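Local coordinates for protein hypothetic aldehyde deformylating oxygenase (Sulfolobus tokodaii, PDB 5UXG) that probably acts as an iron-dependent oxidoreductase, perhaps an aldehyde-deformylating oxygenase, and binds iron within an all-helical fold, at residues A[15-20]-A[74-79]; A[98-103]-A[154-159]. One frame throughout, in Å; residues are numbered along the deposited sequence.

Contact 1: residues A[15-20]-A[74-79]; sequences GIKYLS and TTVRLP
Tyr18 and Val76 make the central apolar contact here, at the point where the two backbones come nearest. CG1 of Val76 sits 3.8 Å from CD1 of Tyr18, oblique to the ring, and the two side chains cross at about a right angle. The next ring atom, CE1 of Tyr18, lies 3.7 Å from the carbonyl O of Arg77, which meets the ring at its edge and near its plane. Farther out the phenol oxygen packs against the proline ring: OH of Tyr18 is 3.5 Å from CD of Pro79. The ring reaches along the loop in this way because CG of Tyr18 stands anti to the backbone N (chi1 177°).

Val76 has a second neighbour in Lys17, whose carbonyl O lies 4.0 Å from CG2 of Val76. Segment 15-20 belongs to helix 10-23, while 74-79 is the last part of the connection between helices 49-67 and 80-93, extended from Val76 on, so the contact lays an inter-helix loop along the side of the N-terminal helix. Pro79 closes that loop as the N-cap residue of helix 80-93.

The Lys17 chain bends at chi3 (73°) and carries NZ to within 3.3 Å of OG1 of Thr75, a weak hydrogen bond to a solvent-exposed threonine. The ammonium has stronger partners just upstream in the same loop, a salt bridge to Asp71 and a hydrogen bond to the carbonyl of Pro72. In the second shell, His22, one turn along the helix, packs edge-to-face with Tyr18 and also touches Leu78 and Pro79, while Ser27 OG hydrogen-bonds the Val76 carbonyl.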
loop_
_atom_site.group_PDB
_atom_site.type_symbol
_atom_site.label_atom_id
_atom_site.label_comp_id
_atom_site.label_asym_id
_atom_site.label_seq_id
_atom_site.Cartn_x
_atom_site.Cartn_y
_atom_site.Cartn_z
ATOM N N GLY A 15 10.520 -8.548 9.739
ATOM C CA GLY A 15 9.210 -8.587 9.074
ATOM C C GLY A 15 8.540 -7.217 9.043
ATOM O O GLY A 15 7.948 -6.856 8.032
ATOM N N ILE A 16 8.641 -6.478 10.135
ATOM C CA ILE A 16 8.071 -5.148 10.210
ATOM C C ILE A 16 8.732 -4.212 9.226
ATOM O O ILE A 16 8.073 -3.464 8.530
ATOM C CB ILE A 16 8.053 -4.562 11.626
ATOM C CG1 ILE A 16 7.076 -5.365 12.501
ATOM C CG2 ILE A 16 7.769 -3.061 11.595
ATOM C CD1 ILE A 16 7.156 -4.947 13.926
ATOM N N LYS A 17 10.062 -4.197 9.206
ATOM C CA LYS A 17 10.778 -3.409 8.238
ATOM C C LYS A 17 10.414 -3.811 6.812
ATOM O O LYS A 17 10.344 -2.980 5.929
ATOM C CB LYS A 17 12.304 -3.593 8.458
ATOM C CG LYS A 17 12.805 -2.788 9.621
ATOM C CD LYS A 17 14.345 -2.861 9.692
ATOM C CE LYS A 17 15.002 -2.029 8.577
ATOM N NZ LYS A 17 16.462 -1.793 8.782
ATOM N N TYR A 18 10.274 -5.091 6.576
ATOM C CA TYR A 18 10.059 -5.600 5.244
ATOM C C TYR A 18 8.729 -5.031 4.745
ATOM O O TYR A 18 8.659 -4.412 3.667
ATOM C CB TYR A 18 10.085 -7.114 5.214
ATOM C CG TYR A 18 9.789 -7.664 3.858
ATOM C CD1 TYR A 18 10.726 -7.542 2.786
ATOM C CD2 TYR A 18 8.561 -8.230 3.591
ATOM C CE1 TYR A 18 10.439 -8.061 1.538
ATOM C CE2 TYR A 18 8.262 -8.770 2.345
ATOM C CZ TYR A 18 9.195 -8.669 1.312
ATOM O OH TYR A 18 8.821 -9.131 0.093
ATOM N N LEU A 19 7.693 -5.175 5.571
ATOM C CA LEU A 19 6.369 -4.661 5.195
ATOM C C LEU A 19 6.346 -3.111 5.125
ATOM O O LEU A 19 5.743 -2.549 4.221
ATOM C CB LEU A 19 5.288 -5.218 6.143
ATOM C CG LEU A 19 4.961 -6.702 5.994
ATOM C CD1 LEU A 19 4.024 -7.120 7.116
ATOM C CD2 LEU A 19 4.374 -6.992 4.608
ATOM N N SER A 20 6.955 -2.444 6.101
ATOM C CA SER A 20 7.090 -0.970 6.115
ATOM C C SER A 20 7.694 -0.472 4.809
ATOM O O SER A 20 7.285 0.546 4.272
ATOM C CB SER A 20 7.879 -0.517 7.328
ATOM O OG SER A 20 7.137 -0.804 8.547
ATOM N N THR A 74 16.283 1.608 3.850
ATOM C CA THR A 74 17.202 1.439 2.715
ATOM C C THR A 74 17.846 0.050 2.628
ATOM O O THR A 74 18.328 -0.321 1.572
ATOM C CB THR A 74 18.341 2.479 2.778
ATOM O OG1 THR A 74 18.843 2.555 4.124
ATOM C CG2 THR A 74 17.835 3.822 2.382
ATOM N N THR A 75 17.809 -0.736 3.711
ATOM C CA THR A 75 18.408 -2.088 3.739
ATOM C C THR A 75 17.524 -3.134 3.068
ATOM O O THR A 75 17.958 -4.243 2.760
ATOM C CB THR A 75 18.731 -2.554 5.193
ATOM O OG1 THR A 75 17.553 -3.009 5.889
ATOM C CG2 THR A 75 19.363 -1.419 5.988
ATOM N N VAL A 76 16.271 -2.776 2.824
ATOM C CA VAL A 76 15.271 -3.736 2.451
ATOM C C VAL A 76 15.039 -3.780 0.943
ATOM O O VAL A 76 14.685 -2.759 0.321
ATOM C CB VAL A 76 13.919 -3.349 3.114
ATOM C CG1 VAL A 76 12.856 -4.372 2.764
ATOM C CG2 VAL A 76 14.115 -3.186 4.613
ATOM N N ARG A 77 15.239 -4.964 0.361
ATOM C CA ARG A 77 14.989 -5.185 -1.039
ATOM C C ARG A 77 13.495 -5.494 -1.292
ATOM O O ARG A 77 12.945 -6.427 -0.718
ATOM C CB ARG A 77 15.888 -6.315 -1.578
ATOM C CG ARG A 77 15.566 -6.763 -3.004
ATOM C CD ARG A 77 16.568 -7.803 -3.522
ATOM N NE ARG A 77 17.914 -7.226 -3.613
ATOM C CZ ARG A 77 18.303 -6.362 -4.552
ATOM N NH1 ARG A 77 17.473 -5.982 -5.521
ATOM N NH2 ARG A 77 19.534 -5.876 -4.532
ATOM N N LEU A 78 12.879 -4.726 -2.170
ATOM C CA LEU A 78 11.477 -4.963 -2.580
ATOM C C LEU A 78 11.372 -6.125 -3.557
ATOM O O LEU A 78 12.285 -6.319 -4.415
ATOM C CB LEU A 78 10.869 -3.690 -3.202
ATOM C CG LEU A 78 10.392 -2.589 -2.226
ATOM C CD1 LEU A 78 9.279 -3.084 -1.305
ATOM C CD2 LEU A 78 11.536 -1.975 -1.449
ATOM N N PRO A 79 10.279 -6.911 -3.465
ATOM C CA PRO A 79 10.249 -8.038 -4.378
ATOM C C PRO A 79 9.923 -7.611 -5.855
ATOM O O PRO A 79 9.427 -6.476 -6.125
ATOM C CB PRO A 79 9.191 -8.940 -3.753
ATOM C CG PRO A 79 8.216 -7.965 -3.139
ATOM C CD PRO A 79 9.105 -6.909 -2.560
#

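Contact 2: residues A[98-103]-A[154-159]; sequences WRENIA and SLIEDK
Glu100 reaches across to the turn at 156-158 and takes two backbone N-H groups on one carboxylate oxygen. OE2 of Glu100 accepts from N of Glu157 at 2.8 Å and from N of Asp158 at 2.9 Å, the second bond nearly straight at 172°. Both donors come on the syn side but from opposite faces of the carboxylate plane, so they straddle it. A bend at chi2 (-80°) turns the Glu100 chain to bring OE2 there. OE1 of the same carboxylate rests against aliphatic carbon, 3.6 Å from CG2 of Ile156, and is buried with no polar partner in the model, so the negative charge is probably drawn toward OE2.

Arg99 works alongside. With CG anti to the backbone N (chi1 -164°) and a bend at chi3, it sends NE to the carbonyl O of Leu155 at 2.8 Å, in both the guanidinium and the carbonyl planes. Here the N-terminal turn of helix 98-128 grips the C-terminal end of helix 132-155 and the short link into helix 159-179, for which Asp158 is the N-cap; the Asp158 carboxylate also pairs with Arg97. These helices belong to the bundle that carries the iron ligands: Leu155 has its side chain about 8 Å from that of Glu111.

NH2 of Arg99 forms a salt bridge with its neighbour Glu100 and a long one, 3.6 Å, to OE2 of Glu157. That oxygen lies over a guanidinium face, leaving charge attraction without a directed N-H. One turn further along helix 98-128, the methyl of Ala103 packs 4.0 Å from CB of Leu155 and equally close to CG1 of Ile156.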
loop_
_atom_site.group_PDB
_atom_site.type_symbol
_atom_site.label_atom_id
_atom_site.label_comp_id
_atom_site.label_asym_id
_atom_site.label_seq_id
_atom_site.Cartn_x
_atom_site.Cartn_y
_atom_site.Cartn_z
ATOM N N TRP A 98 -6.175 7.728 -17.722
ATOM C CA TRP A 98 -5.376 7.794 -16.493
ATOM C C TRP A 98 -6.188 7.772 -15.221
ATOM O O TRP A 98 -5.762 7.174 -14.222
ATOM C CB TRP A 98 -4.493 9.038 -16.456
ATOM C CG TRP A 98 -5.108 10.323 -16.662
ATOM C CD1 TRP A 98 -5.241 10.968 -17.870
ATOM C CD2 TRP A 98 -5.621 11.223 -15.676
ATOM N NE1 TRP A 98 -5.837 12.186 -17.691
ATOM C CE2 TRP A 98 -6.088 12.368 -16.361
ATOM C CE3 TRP A 98 -5.789 11.152 -14.292
ATOM C CZ2 TRP A 98 -6.662 13.443 -15.712
ATOM C CZ3 TRP A 98 -6.389 12.217 -13.648
ATOM C CH2 TRP A 98 -6.787 13.354 -14.350
ATOM N N ARG A 99 -7.350 8.405 -15.248
ATOM C CA ARG A 99 -8.192 8.477 -14.058
ATOM C C ARG A 99 -8.674 7.061 -13.655
ATOM O O ARG A 99 -8.417 6.589 -12.557
ATOM C CB ARG A 99 -9.354 9.421 -14.293
ATOM C CG ARG A 99 -10.054 9.866 -13.013
ATOM C CD ARG A 99 -11.418 10.570 -13.201
ATOM N NE ARG A 99 -12.342 9.618 -13.771
ATOM C CZ ARG A 99 -12.580 9.442 -15.067
ATOM N NH1 ARG A 99 -12.043 10.234 -15.996
ATOM N NH2 ARG A 99 -13.392 8.462 -15.427
ATOM N N GLU A 100 -9.292 6.371 -14.598
ATOM C CA GLU A 100 -9.721 4.981 -14.369
ATOM C C GLU A 100 -8.539 4.052 -14.051
ATOM O O GLU A 100 -8.684 3.109 -13.213
ATOM C CB GLU A 100 -10.462 4.442 -15.591
ATOM C CG GLU A 100 -11.761 5.129 -15.971
ATOM C CD GLU A 100 -12.933 4.693 -15.143
ATOM O OE1 GLU A 100 -12.758 3.824 -14.232
ATOM O OE2 GLU A 100 -14.027 5.237 -15.411
ATOM N N ASN A 101 -7.411 4.238 -14.749
ATOM C CA ASN A 101 -6.261 3.331 -14.618
ATOM C C ASN A 101 -5.582 3.471 -13.267
ATOM O O ASN A 101 -5.265 2.461 -12.600
ATOM C CB ASN A 101 -5.246 3.535 -15.738
ATOM C CG ASN A 101 -5.716 2.910 -17.068
ATOM O OD1 ASN A 101 -6.652 2.107 -17.086
ATOM N ND2 ASN A 101 -5.072 3.296 -18.195
ATOM N N ILE A 102 -5.390 4.713 -12.848
ATOM C CA ILE A 102 -4.880 4.966 -11.489
ATOM C C ILE A 102 -5.865 4.512 -10.421
ATOM O O ILE A 102 -5.464 3.891 -9.428
ATOM C CB ILE A 102 -4.499 6.484 -11.314
ATOM C CG1 ILE A 102 -3.372 6.841 -12.280
ATOM C CG2 ILE A 102 -4.135 6.736 -9.859
ATOM C CD1 ILE A 102 -3.168 8.323 -12.413
ATOM N N ALA A 103 -7.162 4.813 -10.554
ATOM C CA ALA A 103 -8.130 4.418 -9.542
ATOM C C ALA A 103 -8.148 2.897 -9.320
ATOM O O ALA A 103 -8.347 2.454 -8.212
ATOM C CB ALA A 103 -9.508 4.932 -9.884
ATOM N N SER A 154 -15.110 6.965 -6.198
ATOM C CA SER A 154 -15.724 8.143 -6.799
ATOM C C SER A 154 -15.099 8.507 -8.140
ATOM O O SER A 154 -15.756 9.144 -8.962
ATOM C CB SER A 154 -15.712 9.333 -5.800
ATOM O OG SER A 154 -14.552 10.094 -5.949
ATOM N N LEU A 155 -13.854 8.106 -8.405
ATOM C CA LEU A 155 -13.195 8.373 -9.671
ATOM C C LEU A 155 -13.625 7.420 -10.827
ATOM O O LEU A 155 -13.339 7.673 -11.991
ATOM C CB LEU A 155 -11.686 8.301 -9.510
ATOM C CG LEU A 155 -11.021 9.290 -8.569
ATOM C CD1 LEU A 155 -9.552 8.891 -8.398
ATOM C CD2 LEU A 155 -11.054 10.710 -9.108
ATOM N N ILE A 156 -14.228 6.292 -10.476
ATOM C CA ILE A 156 -14.629 5.293 -11.485
ATOM C C ILE A 156 -15.994 5.611 -12.116
ATOM O O ILE A 156 -17.010 5.748 -11.433
ATOM C CB ILE A 156 -14.664 3.890 -10.838
ATOM C CG1 ILE A 156 -13.223 3.499 -10.446
ATOM C CG2 ILE A 156 -15.252 2.878 -11.808
ATOM C CD1 ILE A 156 -13.127 2.378 -9.441
ATOM N N GLU A 157 -16.015 5.701 -13.429
ATOM C CA GLU A 157 -17.258 5.932 -14.140
ATOM C C GLU A 157 -17.660 4.647 -14.925
ATOM O O GLU A 157 -18.771 4.151 -14.764
ATOM C CB GLU A 157 -17.048 7.174 -15.013
ATOM C CG GLU A 157 -16.469 8.294 -14.119
ATOM C CD GLU A 157 -16.956 9.696 -14.425
ATOM O OE1 GLU A 157 -17.730 10.228 -13.591
ATOM O OE2 GLU A 157 -16.554 10.273 -15.465
ATOM N N ASP A 158 -16.708 4.064 -15.641
ATOM C CA ASP A 158 -16.942 2.860 -16.404
ATOM C C ASP A 158 -16.834 1.606 -15.518
ATOM O O ASP A 158 -15.730 1.064 -15.355
ATOM C CB ASP A 158 -15.911 2.822 -17.516
ATOM C CG ASP A 158 -16.181 1.731 -18.589
ATOM O OD1 ASP A 158 -16.822 0.693 -18.324
ATOM O OD2 ASP A 158 -15.671 1.913 -19.702
ATOM N N LYS A 159 -17.969 1.125 -15.034
ATOM C CA LYS A 159 -17.947 0.013 -14.063
ATOM C C LYS A 159 -17.344 -1.283 -14.605
ATOM O O LYS A 159 -16.600 -1.965 -13.902
ATOM C CB LYS A 159 -19.335 -0.259 -13.485
ATOM C CG LYS A 159 -19.963 0.832 -12.622
ATOM C CD LYS A 159 -21.353 0.427 -12.188
ATOM C CE LYS A 159 -22.101 1.613 -11.623
ATOM N NZ LYS A 159 -23.054 1.156 -10.574
#

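The two contacts lie on opposite sides of the chain's centre, with their own centres 30 Å apart and nearest atoms about 18 Å apart. In each, the second segment runs into the start of a following helix (80-93 or 159-179), but different elements are used: 15-20 with 74-79 places a loop beside the N-terminal helix, whereas 98-103 with 154-159 ties a helix start to a helix end and turn. Contact 1 is the more buried, chiefly apolar, with one weak hydrogen bond across it. Contact 2 is partly buried and mainly polar, held by three hydrogen bonds and a charge network. Contact 1 is remote from the iron site, while contact 2 approaches it through Leu155.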